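Local coordinates for protein yersinopine synthase (Yersinia pestis, PDB 6C4L) that catalyses the NADPH-dependent reductive condensation of pyruvate with an amino-acid-derived intermediate, the last step in making the metallophore yersinopine, at residues A[25-30]-A[47-52]; A[308-313]-A[420-425]; A[165-170]-A[208-213]. All blocks are in the same frame, centred on the assembly; numbering follows the deposited sequence.

How the contacts relate
Contacts 1 and 3 belong to the same large mixed sheet, and both reach helix 32-44 and the NADP(+) site: contact 1 holds A30, and Y168 of contact 3 lies beside A33 and T172. Contact 1 is the buried one, carried by a ladder of backbone bonds and by aliphatic side chains. Contact 3 is partly buried and mixes one strand-like backbone bond with a lysine-serine link. Contact 2 joins the end of helix 294-313 to the loop between helices 401-419 and 425-445, about 37 Å from contact 1 between centres and across the centre of the chain; there arginine side chains at the surface grip loop carbonyls over a small apolar interior.

Contact 1. Residues A[25-30]-A[47-52]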
ATOM      1  N   THR A  25       8.355 -41.660  20.312  1.00 35.55           N
ATOM      2  CA  THR A  25       8.689 -40.480  19.525  1.00 37.51           C
ATOM      3  C   THR A  25       9.305 -39.420  20.424  1.00 37.09           C
ATOM      4  O   THR A  25       8.680 -38.982  21.392  1.00 39.58           O
ATOM      5  CB  THR A  25       7.442 -39.947  18.825  1.00 38.54           C
ATOM      6  OG1 THR A  25       6.958 -40.954  17.937  1.00 39.31           O
ATOM      7  CG2 THR A  25       7.762 -38.697  18.015  1.00 39.55           C
ATOM      8  N   LEU A  26      10.518 -39.012  20.107  1.00 35.88           N
ATOM      9  CA  LEU A  26      11.205 -37.987  20.888  1.00 37.48           C
ATOM     10  C   LEU A  26      11.189 -36.669  20.121  1.00 31.65           C
ATOM     11  O   LEU A  26      11.748 -36.572  19.024  1.00 36.98           O
ATOM     12  CB  LEU A  26      12.634 -38.428  21.216  1.00 37.52           C
ATOM     13  CG  LEU A  26      13.481 -37.325  21.879  1.00 34.31           C
ATOM     14  CD1 LEU A  26      12.789 -36.767  23.098  1.00 38.32           C
ATOM     15  CD2 LEU A  26      14.831 -37.859  22.283  1.00 37.01           C
ATOM     16  N   ILE A  27      10.557 -35.650  20.696  1.00 33.23           N
ATOM     17  CA  ILE A  27      10.442 -34.340  20.060  1.00 33.31           C
ATOM     18  C   ILE A  27      11.557 -33.455  20.610  1.00 36.73           C
ATOM     19  O   ILE A  27      11.596 -33.188  21.817  1.00 35.13           O
ATOM     20  CB  ILE A  27       9.080 -33.685  20.324  1.00 37.29           C
ATOM     21  CG1 ILE A  27       7.939 -34.504  19.703  1.00 40.81           C
ATOM     22  CG2 ILE A  27       9.056 -32.280  19.742  1.00 35.53           C
ATOM     23  CD1 ILE A  27       6.586 -34.051  20.153  1.00 36.90           C
ATOM     24  N   LEU A  28      12.425 -32.957  19.739  1.00 33.71           N
ATOM     25  CA  LEU A  28      13.552 -32.106  20.168  1.00 36.97           C
ATOM     26  C   LEU A  28      13.186 -30.652  19.932  1.00 35.01           C
ATOM     27  O   LEU A  28      13.081 -30.212  18.782  1.00 35.90           O
ATOM     28  CB  LEU A  28      14.837 -32.462  19.424  1.00 29.93           C
ATOM     29  CG  LEU A  28      15.222 -33.939  19.505  1.00 34.93           C
ATOM     30  CD1 LEU A  28      16.564 -34.167  18.787  1.00 37.18           C
ATOM     31  CD2 LEU A  28      15.337 -34.327  20.955  1.00 36.99           C
ATOM     32  N   GLY A  29      13.042 -29.901  21.021  1.00 39.53           N
ATOM     33  CA  GLY A  29      12.610 -28.521  20.955  1.00 44.40           C
ATOM     34  C   GLY A  29      11.198 -28.436  21.485  1.00 43.97           C
ATOM     35  O   GLY A  29      10.309 -29.134  20.984  1.00 48.40           O
ATOM     36  N   ALA A  30      10.981 -27.633  22.524  1.00 41.31           N
ATOM     37  CA  ALA A  30       9.676 -27.502  23.163  1.00 45.61           C
ATOM     38  C   ALA A  30       9.029 -26.144  22.892  1.00 49.25           C
ATOM     39  O   ALA A  30       8.400 -25.557  23.775  1.00 58.11           O
ATOM     40  CB  ALA A  30       9.788 -27.727  24.664  1.00 41.70           C
ATOM     41  N   ALA A  47       1.317 -43.710  21.582  1.00 54.12           N
ATOM     42  CA  ALA A  47       2.758 -43.749  21.415  1.00 55.96           C
ATOM     43  C   ALA A  47       3.417 -43.115  22.636  1.00 46.65           C
ATOM     44  O   ALA A  47       2.890 -42.162  23.218  1.00 46.81           O
ATOM     45  CB  ALA A  47       3.155 -43.021  20.112  1.00 52.32           C
ATOM     46  N   ARG A  48       4.541 -43.674  23.051  1.00 46.52           N
ATOM     47  CA  ARG A  48       5.333 -43.036  24.087  1.00 50.37           C
ATOM     48  C   ARG A  48       5.897 -41.719  23.548  1.00 46.03           C
ATOM     49  O   ARG A  48       6.343 -41.643  22.402  1.00 42.95           O
ATOM     50  CB  ARG A  48       6.440 -43.982  24.512  1.00 46.61           C
ATOM     51  CG  ARG A  48       7.476 -43.431  25.468  1.00 48.67           C
ATOM     52  CD  ARG A  48       8.164 -44.557  26.223  1.00 55.91           C
ATOM     53  NE  ARG A  48       9.627 -44.455  26.222  1.00 61.99           N
ATOM     54  CZ  ARG A  48      10.343 -43.843  27.162  1.00 61.41           C
ATOM     55  NH1 ARG A  48       9.738 -43.258  28.195  1.00 65.18           N
ATOM     56  NH2 ARG A  48      11.672 -43.825  27.078  1.00 63.26           N
ATOM     57  N   LEU A  49       5.848 -40.665  24.359  1.00 45.07           N
ATOM     58  CA  LEU A  49       6.223 -39.322  23.905  1.00 45.61           C
ATOM     59  C   LEU A  49       7.300 -38.741  24.808  1.00 42.75           C
ATOM     60  O   LEU A  49       7.089 -38.599  26.015  1.00 41.63           O
ATOM     61  CB  LEU A  49       5.016 -38.393  23.888  1.00 48.68           C
ATOM     62  CG  LEU A  49       4.168 -38.356  22.609  1.00 58.70           C
ATOM     63  CD1 LEU A  49       2.953 -37.466  22.823  1.00 50.50           C
ATOM     64  CD2 LEU A  49       4.965 -37.848  21.420  1.00 54.44           C
ATOM     65  N   GLY A  50       8.440 -38.396  24.211  1.00 42.66           N
ATOM     66  CA  GLY A  50       9.512 -37.696  24.894  1.00 37.73           C
ATOM     67  C   GLY A  50       9.675 -36.271  24.386  1.00 38.05           C
ATOM     68  O   GLY A  50       9.309 -35.948  23.255  1.00 33.20           O
ATOM     69  N   LEU A  51      10.270 -35.416  25.200  1.00 35.97           N
ATOM     70  CA  LEU A  51      10.409 -34.022  24.860  1.00 38.95           C
ATOM     71  C   LEU A  51      11.753 -33.539  25.388  1.00 35.94           C
ATOM     72  O   LEU A  51      12.192 -33.972  26.454  1.00 38.32           O
ATOM     73  CB  LEU A  51       9.252 -33.222  25.454  1.00 38.99           C
ATOM     74  CG  LEU A  51       9.190 -31.776  25.079  1.00 33.95           C
ATOM     75  CD1 LEU A  51       9.028 -31.621  23.575  1.00 43.92           C
ATOM     76  CD2 LEU A  51       8.052 -31.124  25.846  1.00 47.95           C
ATOM     77  N   TYR A  52      12.407 -32.685  24.603  1.00 36.81           N
ATOM     78  CA  TYR A  52      13.684 -32.066  24.938  1.00 40.10           C
ATOM     79  C   TYR A  52      13.537 -30.574  24.766  1.00 41.27           C
ATOM     80  O   TYR A  52      12.861 -30.106  23.842  1.00 37.66           O
ATOM     81  CB  TYR A  52      14.834 -32.544  24.046  1.00 35.87           C
ATOM     82  CG  TYR A  52      16.040 -31.638  24.079  1.00 36.98           C
ATOM     83  CD1 TYR A  52      17.006 -31.763  25.085  1.00 37.83           C
ATOM     84  CD2 TYR A  52      16.220 -30.663  23.116  1.00 41.25           C
ATOM     85  CE1 TYR A  52      18.107 -30.932  25.123  1.00 38.66           C
ATOM     86  CE2 TYR A  52      17.322 -29.826  23.150  1.00 34.48           C
ATOM     87  CZ  TYR A  52      18.255 -29.975  24.151  1.00 40.40           C
ATOM     88  OH  TYR A  52      19.340 -29.158  24.188  1.00 39.90           O
TER
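T25 to L28 and L49 to Y52 are the two parallel strands (axes 19° apart) of a Rossmann-type beta-alpha-beta unit, joined by the crossover helix 32-44. Backbone bonds line the seam: T25 N to R48 O, G50 N to T25 O, I27 N to G50 O, Y52 N to I27 O and G29 N to Y52 O. The I27 N to G50 O bond (2.9 Å) is nearly straight at hydrogen, the G29 N to Y52 O bond (2.8 Å) bent; in both the donor stands above the carbonyl plane. With CG anti to the backbone N (chi1 173°), L26 swings CD1 across the bare backbone of G50, 3.4 Å from G50 C. On the same face L28 lays CD2 against Y52 CB at 3.6 Å. The other face carries I27 and L51: L51 CD1 sits 3.9 Å from I27 CB, and L51 CD2 reaches A30 CB at 4.0 Å. I27 continues this packing onto A34, L37 and A38 of helix 32-44. Beyond the strand the chain turns at G29, whose positive phi (108°) suits a residue without a side chain; with G31 and A34 it fits the GxGxxA pattern of dinucleotide-binding folds. A30, an NADP(+)-binding residue, gives its N-H to N53 OD1. G29 O, buried without a polar partner, is a small polar cost. The G29 N to Y52 O bond and the A30-L51 packing hold the start of the cofactor loop at the C-terminal end of the strand, close to the NADP(+)-binding N53.

Contact 2. Residues A[308-313]-A[420-425]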
ATOM      1  N   LYS A 308      16.950 -19.561  -7.405  1.00 37.35           N
ATOM      2  CA  LYS A 308      16.803 -20.275  -8.666  1.00 38.18           C
ATOM      3  C   LYS A 308      18.157 -20.687  -9.224  1.00 41.80           C
ATOM      4  O   LYS A 308      18.326 -21.825  -9.689  1.00 37.65           O
ATOM      5  CB  LYS A 308      16.064 -19.412  -9.677  1.00 38.02           C
ATOM      6  CG  LYS A 308      16.209 -19.874 -11.124  1.00 40.95           C
ATOM      7  CD  LYS A 308      15.496 -18.877 -12.077  1.00 46.05           C
ATOM      8  CE  LYS A 308      15.292 -19.457 -13.469  1.00 56.37           C
ATOM      9  NZ  LYS A 308      16.549 -20.016 -14.052  1.00 59.79           N
ATOM     10  N   ARG A 309      19.118 -19.758  -9.232  1.00 39.62           N
ATOM     11  CA  ARG A 309      20.467 -20.089  -9.691  1.00 44.46           C
ATOM     12  C   ARG A 309      21.016 -21.266  -8.908  1.00 41.81           C
ATOM     13  O   ARG A 309      21.548 -22.214  -9.489  1.00 45.09           O
ATOM     14  CB  ARG A 309      21.416 -18.892  -9.555  1.00 39.22           C
ATOM     15  CG  ARG A 309      21.398 -17.921 -10.719  1.00 55.60           C
ATOM     16  CD  ARG A 309      22.551 -16.909 -10.650  1.00 53.62           C
ATOM     17  NE  ARG A 309      22.199 -15.661  -9.960  1.00 53.11           N
ATOM     18  CZ  ARG A 309      21.270 -14.801 -10.394  1.00 60.01           C
ATOM     19  NH1 ARG A 309      20.596 -15.055 -11.504  1.00 65.22           N
ATOM     20  NH2 ARG A 309      21.002 -13.685  -9.724  1.00 56.57           N
ATOM     21  N   LEU A 310      20.903 -21.208  -7.581  1.00 43.32           N
ATOM     22  CA  LEU A 310      21.523 -22.222  -6.737  1.00 39.25           C
ATOM     23  C   LEU A 310      20.772 -23.535  -6.846  1.00 40.85           C
ATOM     24  O   LEU A 310      21.382 -24.594  -7.016  1.00 38.08           O
ATOM     25  CB  LEU A 310      21.550 -21.749  -5.289  1.00 35.09           C
ATOM     26  CG  LEU A 310      22.057 -22.738  -4.231  1.00 34.19           C
ATOM     27  CD1 LEU A 310      23.497 -23.145  -4.516  1.00 36.57           C
ATOM     28  CD2 LEU A 310      21.938 -22.143  -2.836  1.00 41.29           C
ATOM     29  N   LEU A 311      19.439 -23.475  -6.748  1.00 35.15           N
ATOM     30  CA  LEU A 311      18.620 -24.670  -6.863  1.00 39.78           C
ATOM     31  C   LEU A 311      18.858 -25.362  -8.192  1.00 42.77           C
ATOM     32  O   LEU A 311      19.040 -26.588  -8.251  1.00 37.65           O
ATOM     33  CB  LEU A 311      17.156 -24.300  -6.689  1.00 38.30           C
ATOM     34  CG  LEU A 311      16.695 -24.161  -5.243  1.00 34.36           C
ATOM     35  CD1 LEU A 311      15.258 -23.571  -5.235  1.00 30.80           C
ATOM     36  CD2 LEU A 311      16.691 -25.507  -4.584  1.00 38.73           C
ATOM     37  N   ASN A 312      18.869 -24.585  -9.271  1.00 42.28           N
ATOM     38  CA  ASN A 312      19.138 -25.146 -10.585  1.00 40.92           C
ATOM     39  C   ASN A 312      20.492 -25.838 -10.612  1.00 45.31           C
ATOM     40  O   ASN A 312      20.618 -26.949 -11.132  1.00 42.69           O
ATOM     41  CB  ASN A 312      19.083 -24.055 -11.633  1.00 45.03           C
ATOM     42  CG  ASN A 312      17.667 -23.669 -11.995  1.00 45.31           C
ATOM     43  OD1 ASN A 312      16.673 -24.160 -11.433  1.00 44.56           O
ATOM     44  ND2 ASN A 312      17.570 -22.796 -12.950  1.00 35.31           N
ATOM     45  N   ARG A 313      21.515 -25.191 -10.056  1.00 40.58           N
ATOM     46  CA  ARG A 313      22.839 -25.806  -9.989  1.00 43.23           C
ATOM     47  C   ARG A 313      22.802 -27.146  -9.264  1.00 42.79           C
ATOM     48  O   ARG A 313      23.562 -28.059  -9.597  1.00 45.77           O
ATOM     49  CB  ARG A 313      23.800 -24.863  -9.287  1.00 47.45           C
ATOM     50  CG  ARG A 313      25.201 -25.421  -9.073  1.00 50.75           C
ATOM     51  CD  ARG A 313      26.052 -25.289 -10.324  1.00 50.56           C
ATOM     52  NE  ARG A 313      27.474 -25.493 -10.033  1.00 58.84           N
ATOM     53  CZ  ARG A 313      28.093 -26.672 -10.077  1.00 54.72           C
ATOM     54  NH1 ARG A 313      27.428 -27.759 -10.410  1.00 54.93           N
ATOM     55  NH2 ARG A 313      29.388 -26.762  -9.796  1.00 59.04           N
ATOM     56  N   LEU A 420      30.128 -23.906  -5.198  1.00 44.65           N
ATOM     57  CA  LEU A 420      29.644 -24.466  -6.451  1.00 43.50           C
ATOM     58  C   LEU A 420      29.734 -23.497  -7.609  1.00 51.22           C
ATOM     59  O   LEU A 420      29.179 -23.771  -8.678  1.00 53.40           O
ATOM     60  CB  LEU A 420      28.208 -24.946  -6.283  1.00 47.11           C
ATOM     61  CG  LEU A 420      28.079 -25.974  -5.159  1.00 47.68           C
ATOM     62  CD1 LEU A 420      26.638 -26.398  -4.931  1.00 45.75           C
ATOM     63  CD2 LEU A 420      28.945 -27.170  -5.465  1.00 42.01           C
ATOM     64  N   ASP A 421      30.415 -22.374  -7.418  1.00 48.12           N
ATOM     65  CA  ASP A 421      30.645 -21.401  -8.474  1.00 52.77           C
ATOM     66  C   ASP A 421      29.363 -20.715  -8.945  1.00 50.36           C
ATOM     67  O   ASP A 421      29.285 -20.297 -10.102  1.00 49.01           O
ATOM     68  CB  ASP A 421      31.361 -22.050  -9.661  1.00 55.98           C
ATOM     69  CG  ASP A 421      32.760 -22.548  -9.291  1.00 59.90           C
ATOM     70  OD1 ASP A 421      33.546 -21.731  -8.759  1.00 57.69           O
ATOM     71  OD2 ASP A 421      33.058 -23.750  -9.507  1.00 66.79           O
ATOM     72  N   VAL A 422      28.349 -20.559  -8.091  1.00 47.69           N
ATOM     73  CA  VAL A 422      27.200 -19.727  -8.440  1.00 48.76           C
ATOM     74  C   VAL A 422      27.213 -18.474  -7.571  1.00 49.50           C
ATOM     75  O   VAL A 422      27.560 -18.508  -6.382  1.00 45.36           O
ATOM     76  CB  VAL A 422      25.840 -20.456  -8.364  1.00 49.96           C
ATOM     77  CG1 VAL A 422      25.987 -21.908  -7.929  1.00 43.87           C
ATOM     78  CG2 VAL A 422      24.814 -19.697  -7.520  1.00 44.26           C
ATOM     79  N   VAL A 423      26.856 -17.369  -8.186  1.00 45.95           N
ATOM     80  CA  VAL A 423      26.884 -16.062  -7.548  1.00 46.71           C
ATOM     81  C   VAL A 423      25.469 -15.717  -7.128  1.00 43.81           C
ATOM     82  O   VAL A 423      24.514 -15.980  -7.868  1.00 46.00           O
ATOM     83  CB  VAL A 423      27.463 -15.009  -8.507  1.00 49.73           C
ATOM     84  CG1 VAL A 423      28.838 -15.455  -9.007  1.00 54.86           C
ATOM     85  CG2 VAL A 423      26.520 -14.780  -9.671  1.00 55.15           C
ATOM     86  N   MET A 424      25.323 -15.181  -5.923  1.00 36.12           N
ATOM     87  CA  MET A 424      24.032 -14.738  -5.404  1.00 42.22           C
ATOM     88  C   MET A 424      24.170 -13.293  -4.933  1.00 38.68           C
ATOM     89  O   MET A 424      24.320 -13.031  -3.732  1.00 38.05           O
ATOM     90  CB  MET A 424      23.562 -15.668  -4.290  1.00 37.33           C
ATOM     91  CG  MET A 424      23.512 -17.127  -4.718  1.00 42.63           C
ATOM     92  SD  MET A 424      23.088 -18.152  -3.325  1.00 42.13           S
ATOM     93  CE  MET A 424      21.348 -17.849  -3.151  1.00 38.55           C
ATOM     94  N   PRO A 425      24.101 -12.320  -5.857  1.00 41.56           N
ATOM     95  CA  PRO A 425      24.417 -10.929  -5.470  1.00 42.30           C
ATOM     96  C   PRO A 425      23.452 -10.352  -4.467  1.00 42.13           C
ATOM     97  O   PRO A 425      23.844  -9.487  -3.681  1.00 35.50           O
ATOM     98  CB  PRO A 425      24.366 -10.156  -6.799  1.00 45.81           C
ATOM     99  CG  PRO A 425      24.395 -11.176  -7.870  1.00 51.42           C
ATOM    100  CD  PRO A 425      23.871 -12.460  -7.303  1.00 39.01           C
TER
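R313 and V422 meet where the last turn of helix 294-313 lies against the loop 420-425, and the buried apolar part runs inward from there. V422 points its two methyls at the helix: CG1 lies 3.8 Å from R313 CG, and CG2 lies 4.0 Å from R309 CB, so the valine is set between the aliphatic stems of two arginines one turn apart. Deeper in, L310 extends CD2 to M424 SD at 4.2 Å, the two side chains crossing at a slant, and L310 also packs on L413 and A417 of helix 401-419. The loop takes its course from a Schellman motif that ends helix 401-419: D421 is the C-prime residue, with positive phi, and V422 N returns to A417 O. M424 then stands at the N-cap position of helix 425-445, which makes the segment a tight connection between two helices. Toward solvent the contact becomes polar and more open. R313 is bent at chi2 (81°), which carries its guanidinium over to the carbonyl of L420; NE bonds L420 O at 2.8 Å, each group lying close to the plane of the other. A second, weak bond from R313 NH2 to L420 O, 3.2 Å long, makes the grip two-pronged, while D421 OD2 stays 4.8 Å from R313 NH2, where the opposite charges may attract weakly. At the other end R309 NE reaches V423 O at 3.1 Å, again edge-on, though with a bent N-H (143°). R309 NH2 is meanwhile engaged in a salt bridge with D306, one turn back on its own helix, and passes P425 CD at its edge.

Contact 3. Residues A[165-170]-A[208-213]; sequences LSSYYA and AFKQRI
K210 reaches along the loop 165-170 from the short break in strand 203-217; its side chain passes the carbonyls of Y169 and Y168 and ends at S167. K210 CB rests 3.5 Å from Y169 O. CG passes 3.9 Å from Y168 O; the bend at chi2 (-91°) then turns the rest of the chain toward S167. CD has no close partner across the contact and carries the chain to CE, 4.0 Å from S167 OG. NZ donates to S167 OG at 2.9 Å and lies 3.5 Å from Y168 O, a proximity rather than a bond. The hydroxyl in turn donates to Y168 O, a short chain of hydrogen bonds that fixes the rotation of S167. The K210 N to Y169 O bond, also 2.9 Å, has its donor well above the carbonyl plane; beyond it A170 and F209 form an antiparallel non-hydrogen-bonded pair. There A170 CB touches F209 CD1 at 3.8 Å, and the side chains of Y169 and F209 lie side by side, with F209 CD1 at the edge of the Y169 ring. I213 fills the other end, CD1 3.8 Å from Y169 CB and CG2 against S166 OG and L165 CB. S166 OG is bonded to Y214 N. Y169 packs on L37 of helix 32-44, its OH hydrogen-bonded to D40 OD2; Y168 OH is hydrogen-bonded to T172 OG1 of the NADP(+) site, and L234 of helix 225-235 covers I213 and Y169.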
ATOM      1  N   LEU A 165      10.034 -31.291   6.036  1.00 38.19           N
ATOM      2  CA  LEU A 165       8.788 -30.580   5.767  1.00 32.28           C
ATOM      3  C   LEU A 165       9.121 -29.139   5.416  1.00 35.78           C
ATOM      4  O   LEU A 165      10.050 -28.561   5.988  1.00 32.50           O
ATOM      5  CB  LEU A 165       7.839 -30.600   6.968  1.00 34.55           C
ATOM      6  CG  LEU A 165       7.571 -31.967   7.625  1.00 46.59           C
ATOM      7  CD1 LEU A 165       6.504 -31.824   8.690  1.00 48.56           C
ATOM      8  CD2 LEU A 165       7.157 -32.985   6.590  1.00 49.50           C
ATOM      9  N   SER A 166       8.318 -28.552   4.515  1.00 36.11           N
ATOM     10  CA  SER A 166       8.585 -27.201   4.024  1.00 39.47           C
ATOM     11  C   SER A 166       8.418 -26.142   5.110  1.00 42.21           C
ATOM     12  O   SER A 166       9.113 -25.122   5.098  1.00 39.06           O
ATOM     13  CB  SER A 166       7.649 -26.891   2.865  1.00 33.84           C
ATOM     14  OG  SER A 166       6.306 -27.253   3.200  1.00 32.21           O
ATOM     15  N   SER A 167       7.493 -26.341   6.036  1.00 37.44           N
ATOM     16  CA  SER A 167       7.336 -25.404   7.136  1.00 34.60           C
ATOM     17  C   SER A 167       6.625 -26.152   8.242  1.00 38.60           C
ATOM     18  O   SER A 167       6.164 -27.289   8.062  1.00 42.04           O
ATOM     19  CB  SER A 167       6.550 -24.149   6.720  1.00 48.51           C
ATOM     20  OG  SER A 167       5.181 -24.450   6.507  1.00 49.47           O
ATOM     21  N   TYR A 168       6.552 -25.513   9.398  1.00 41.05           N
ATOM     22  CA  TYR A 168       5.636 -25.997  10.412  1.00 43.02           C
ATOM     23  C   TYR A 168       4.221 -25.750   9.901  1.00 45.58           C
ATOM     24  O   TYR A 168       3.993 -24.859   9.074  1.00 40.42           O
ATOM     25  CB  TYR A 168       5.886 -25.298  11.740  1.00 46.47           C
ATOM     26  CG  TYR A 168       4.864 -25.614  12.796  1.00 51.74           C
ATOM     27  CD1 TYR A 168       4.593 -26.931  13.164  1.00 49.42           C
ATOM     28  CD2 TYR A 168       4.174 -24.593  13.437  1.00 52.62           C
ATOM     29  CE1 TYR A 168       3.644 -27.222  14.132  1.00 52.78           C
ATOM     30  CE2 TYR A 168       3.232 -24.868  14.414  1.00 49.35           C
ATOM     31  CZ  TYR A 168       2.969 -26.179  14.754  1.00 53.55           C
ATOM     32  OH  TYR A 168       2.018 -26.454  15.715  1.00 54.94           O
ATOM     33  N   TYR A 169       3.276 -26.577  10.346  1.00 43.67           N
ATOM     34  CA  TYR A 169       1.978 -26.660   9.684  1.00 44.25           C
ATOM     35  C   TYR A 169       0.877 -25.859  10.378  1.00 49.60           C
ATOM     36  O   TYR A 169      -0.304 -26.012  10.015  1.00 46.30           O
ATOM     37  CB  TYR A 169       1.549 -28.121   9.552  1.00 40.81           C
ATOM     38  CG  TYR A 169       1.402 -28.850  10.859  1.00 44.16           C
ATOM     39  CD1 TYR A 169       0.269 -28.704  11.641  1.00 40.80           C
ATOM     40  CD2 TYR A 169       2.411 -29.688  11.312  1.00 42.05           C
ATOM     41  CE1 TYR A 169       0.141 -29.378  12.838  1.00 46.51           C
ATOM     42  CE2 TYR A 169       2.299 -30.357  12.498  1.00 45.30           C
ATOM     43  CZ  TYR A 169       1.167 -30.201  13.268  1.00 49.25           C
ATOM     44  OH  TYR A 169       1.071 -30.906  14.458  1.00 52.72           O
ATOM     45  N   ALA A 170       1.227 -25.020  11.356  1.00 43.35           N
ATOM     46  CA  ALA A 170       0.252 -24.244  12.112  1.00 47.93           C
ATOM     47  C   ALA A 170       0.871 -22.937  12.590  1.00 47.19           C
ATOM     48  O   ALA A 170       2.091 -22.786  12.653  1.00 47.38           O
ATOM     49  CB  ALA A 170      -0.257 -25.016  13.330  1.00 48.10           C
ATOM     50  N   ALA A 208      -4.476 -21.116  13.590  1.00 58.41           N
ATOM     51  CA  ALA A 208      -4.680 -21.432  12.183  1.00 57.09           C
ATOM     52  C   ALA A 208      -3.804 -22.614  11.791  1.00 57.30           C
ATOM     53  O   ALA A 208      -2.755 -22.850  12.394  1.00 50.96           O
ATOM     54  CB  ALA A 208      -4.345 -20.224  11.307  1.00 53.25           C
ATOM     55  N   PHE A 209      -4.236 -23.333  10.761  1.00 51.43           N
ATOM     56  CA  PHE A 209      -3.453 -24.401  10.163  1.00 51.90           C
ATOM     57  C   PHE A 209      -3.171 -24.076   8.705  1.00 60.07           C
ATOM     58  O   PHE A 209      -3.947 -23.386   8.039  1.00 49.66           O
ATOM     59  CB  PHE A 209      -4.180 -25.738  10.243  1.00 50.79           C
ATOM     60  CG  PHE A 209      -4.421 -26.218  11.636  1.00 50.87           C
ATOM     61  CD1 PHE A 209      -3.419 -26.863  12.342  1.00 41.85           C
ATOM     62  CD2 PHE A 209      -5.660 -26.050  12.234  1.00 52.14           C
ATOM     63  CE1 PHE A 209      -3.653 -27.324  13.630  1.00 50.19           C
ATOM     64  CE2 PHE A 209      -5.906 -26.509  13.517  1.00 52.16           C
ATOM     65  CZ  PHE A 209      -4.900 -27.142  14.221  1.00 56.75           C
ATOM     66  N   LYS A 210      -2.073 -24.628   8.202  1.00 52.42           N
ATOM     67  CA  LYS A 210      -1.609 -24.360   6.845  1.00 59.38           C
ATOM     68  C   LYS A 210      -2.498 -25.064   5.819  1.00 54.79           C
ATOM     69  O   LYS A 210      -3.117 -26.093   6.112  1.00 52.44           O
ATOM     70  CB  LYS A 210      -0.161 -24.838   6.690  1.00 55.13           C
ATOM     71  CG  LYS A 210       0.896 -23.784   6.996  1.00 55.73           C
ATOM     72  CD  LYS A 210       1.254 -23.026   5.733  1.00 59.38           C
ATOM     73  CE  LYS A 210       2.140 -21.848   6.019  1.00 63.66           C
ATOM     74  NZ  LYS A 210       3.356 -22.224   6.809  1.00 64.83           N
ATOM     75  N   GLN A 211      -2.527 -24.515   4.593  1.00 47.55           N
ATOM     76  CA  GLN A 211      -3.260 -25.139   3.483  1.00 51.88           C
ATOM     77  C   GLN A 211      -2.630 -26.458   3.071  1.00 51.83           C
ATOM     78  O   GLN A 211      -3.308 -27.491   2.978  1.00 54.55           O
ATOM     79  CB  GLN A 211      -3.269 -24.237   2.252  1.00 52.26           C
ATOM     80  CG  GLN A 211      -4.016 -22.960   2.358  1.00 57.07           C
ATOM     81  CD  GLN A 211      -4.069 -22.290   1.012  1.00 52.71           C
ATOM     82  OE1 GLN A 211      -4.848 -22.686   0.147  1.00 54.66           O
ATOM     83  NE2 GLN A 211      -3.201 -21.305   0.803  1.00 51.36           N
ATOM     84  N   ARG A 212      -1.344 -26.407   2.725  1.00 54.33           N
ATOM     85  CA  ARG A 212      -0.592 -27.570   2.302  1.00 49.66           C
ATOM     86  C   ARG A 212       0.822 -27.473   2.855  1.00 47.84           C
ATOM     87  O   ARG A 212       1.279 -26.404   3.254  1.00 44.93           O
ATOM     88  CB  ARG A 212      -0.566 -27.690   0.774  1.00 48.93           C
ATOM     89  CG  ARG A 212      -0.078 -26.482   0.024  1.00 47.62           C
ATOM     90  CD  ARG A 212      -0.247 -26.706  -1.485  1.00 55.16           C
ATOM     91  NE  ARG A 212      -1.640 -27.027  -1.836  1.00 47.77           N
ATOM     92  CZ  ARG A 212      -2.605 -26.124  -2.013  1.00 62.26           C
ATOM     93  NH1 ARG A 212      -2.339 -24.812  -1.899  1.00 56.01           N
ATOM     94  NH2 ARG A 212      -3.840 -26.534  -2.326  1.00 53.64           N
ATOM     95  N   ILE A 213       1.490 -28.626   2.887  1.00 47.30           N
ATOM     96  CA  ILE A 213       2.876 -28.780   3.308  1.00 43.44           C
ATOM     97  C   ILE A 213       3.545 -29.639   2.250  1.00 45.36           C
ATOM     98  O   ILE A 213       2.968 -30.645   1.814  1.00 47.26           O
ATOM     99  CB  ILE A 213       2.975 -29.461   4.689  1.00 41.29           C
ATOM    100  CG1 ILE A 213       2.278 -28.630   5.766  1.00 47.82           C
ATOM    101  CG2 ILE A 213       4.431 -29.752   5.069  1.00 52.80           C
ATOM    102  CD1 ILE A 213       2.955 -27.304   6.066  1.00 49.47           C
TER